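Local structure of bromodomain adjacent to zinc finger domain protein 2B (Homo sapiens, 6FI1) at the ~{N}-(4-aminophenyl)-2-azanyl-ethanamide site. The protein probably reads histone H3 tails through its PHD zinc finger, a chromatin-binding module that recognises the tail's N-terminal region. Sequence-based numbering; all coordinates share one arbitrary frame.

The ~{N}-(4-aminophenyl)-2-azanyl-ethanamide site. Residues 19, 21-23, 25, 43-44, 46, 48. With D3H (~{N}-(4-aminophenyl)-2-azanyl-ethanamide), chain B.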
# COMPACT_ATOMS: atom_id res chain seq x y z
N GLU A 19 8.08 -7.14 1.55
CA GLU A 19 7.90 -7.59 0.15
C GLU A 19 6.42 -7.63 -0.35
O GLU A 19 6.17 -7.53 -1.56
CB GLU A 19 8.53 -8.97 -0.12
CG GLU A 19 8.24 -9.41 -1.56
CD GLU A 19 9.04 -10.58 -2.07
OE1 GLU A 19 10.04 -10.96 -1.44
OE2 GLU A 19 8.63 -11.11 -3.14
N LEU A 21 4.12 -5.43 0.84
CA LEU A 21 3.58 -4.20 1.36
C LEU A 21 3.56 -3.20 0.23
O LEU A 21 4.59 -2.77 -0.22
CB LEU A 21 4.42 -3.70 2.54
CG LEU A 21 3.86 -2.54 3.40
CD1 LEU A 21 2.45 -2.73 3.98
CD2 LEU A 21 4.81 -2.30 4.55
N LEU A 22 2.38 -2.87 -0.26
CA LEU A 22 2.28 -1.89 -1.33
C LEU A 22 2.27 -0.46 -0.77
O LEU A 22 1.33 -0.09 -0.08
CB LEU A 22 1.01 -2.13 -2.12
CG LEU A 22 0.84 -3.53 -2.68
CD1 LEU A 22 -0.45 -3.58 -3.49
CD2 LEU A 22 2.02 -3.97 -3.53
N LEU A 23 3.32 0.30 -1.06
CA LEU A 23 3.36 1.75 -0.78
C LEU A 23 2.65 2.44 -1.94
O LEU A 23 3.07 2.30 -3.07
CB LEU A 23 4.81 2.24 -0.68
CG LEU A 23 5.11 3.61 -0.04
CD1 LEU A 23 6.54 3.62 0.52
CD2 LEU A 23 4.95 4.82 -0.97
N ASP A 25 2.03 5.29 -4.39
CA ASP A 25 2.82 6.45 -4.84
C ASP A 25 2.07 7.75 -4.99
O ASP A 25 2.68 8.76 -5.27
CB ASP A 25 3.56 6.13 -6.12
CG ASP A 25 4.64 5.12 -5.91
OD1 ASP A 25 5.68 5.47 -5.29
OD2 ASP A 25 4.42 3.96 -6.32
N ILE A 43 1.94 -9.07 -7.45
CA ILE A 43 2.83 -8.06 -6.86
C ILE A 43 3.17 -7.10 -8.03
O ILE A 43 3.78 -7.53 -9.02
CB ILE A 43 4.12 -8.65 -6.21
CG1 ILE A 43 3.80 -9.71 -5.15
CG2 ILE A 43 4.93 -7.55 -5.52
CD1 ILE A 43 5.01 -10.52 -4.71
N PRO A 44 2.77 -5.81 -7.93
CA PRO A 44 2.81 -4.90 -9.08
C PRO A 44 4.20 -4.78 -9.65
O PRO A 44 5.17 -4.80 -8.91
CB PRO A 44 2.40 -3.56 -8.47
CG PRO A 44 2.90 -3.63 -7.08
CD PRO A 44 2.67 -5.06 -6.67
N GLY A 46 5.51 -2.23 -11.36
CA GLY A 46 6.03 -0.87 -11.24
C GLY A 46 5.32 -0.13 -10.13
O GLY A 46 5.47 -0.49 -8.96
N TRP A 48 2.21 1.84 -7.86
CA TRP A 48 0.96 1.48 -7.20
C TRP A 48 0.14 2.72 -6.82
O TRP A 48 0.57 3.57 -6.04
CB TRP A 48 1.28 0.67 -5.94
CG TRP A 48 0.09 0.32 -5.13
CD1 TRP A 48 -0.19 0.66 -3.84
CD2 TRP A 48 -1.00 -0.44 -5.59
NE1 TRP A 48 -1.40 0.15 -3.46
CE2 TRP A 48 -1.92 -0.53 -4.53
CE3 TRP A 48 -1.30 -1.06 -6.80
CZ2 TRP A 48 -3.11 -1.22 -4.65
CZ3 TRP A 48 -2.46 -1.75 -6.92
CH2 TRP A 48 -3.36 -1.83 -5.86
C4 D3H B . 6.21 -3.01 -4.98
C5 D3H B . 5.95 -3.47 -3.67
C6 D3H B . 6.42 -4.71 -3.24
C7 D3H B . 5.27 -0.80 -4.81
C8 D3H B . 4.95 0.44 -5.69
N1 D3H B . 5.82 -1.83 -5.52
N2 D3H B . 5.00 1.69 -4.91
C3 D3H B . 6.95 -3.83 -5.83
N3 D3H B . 7.62 -6.70 -3.73
C2 D3H B . 7.42 -5.08 -5.40
C1 D3H B . 7.16 -5.51 -4.11
O1 D3H B . 5.03 -0.76 -3.60
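The phenyl ring of D3H lies with one face against Ile43, Leu22 and Pro44. The branch methyl CG2 of Ile43, anti to the backbone N, sits over the amino-bearing end, 3.3 Å from D3H C1. Leu22 CD2 and Pro44 CG approach the same face nearer the amide end, the former 4.0 Å from D3H C5. Pro44 O comes obliquely from that side towards D3H C3, whereas Leu21 O lies at the rim, close to the ring plane and 3.8 Å from D3H C5. The Trp48 indole does not stack on the ligand: Leu22 CD1 lies over its centre, 3.5 Å above the plane, and Leu23 C is at its edge. Trp48 CG is anti to the backbone N (chi1 177°), and Trp48 CB meets the ligand methylene, 3.7 Å from D3H C8. Leu22 thus packs its two methyls against both rings.

Polar groups hold the ligand along its length. The aniline nitrogen D3H N3 donates a hydrogen bond to Glu19 O, 2.7 Å away, in the carbonyl plane and on a lone pair. Midway, Leu23 N donates to the amide O1. At the other end the amine D3H N2 donates to Leu23 O, in its carbonyl plane, and to Asp25 OD2, 2.7 Å from D3H N2 and met from above the carboxylate plane (33° out of it). Asp25 CG stands beside its backbone N (chi1 -69°); Trp48 N gives OD2 a weak further bond. The carboxylate would probably favour a protonated, positively charged amine. An alanine here would remove the carboxylate acceptor and would probably weaken the hold on the amine.

Main-chain groups of Leu23, in strand 21-23, and of Glu19, just before it, hold the fragment much as a PHD finger holds a peptide, and the fragment probably occupies part of the histone H3 tail groove.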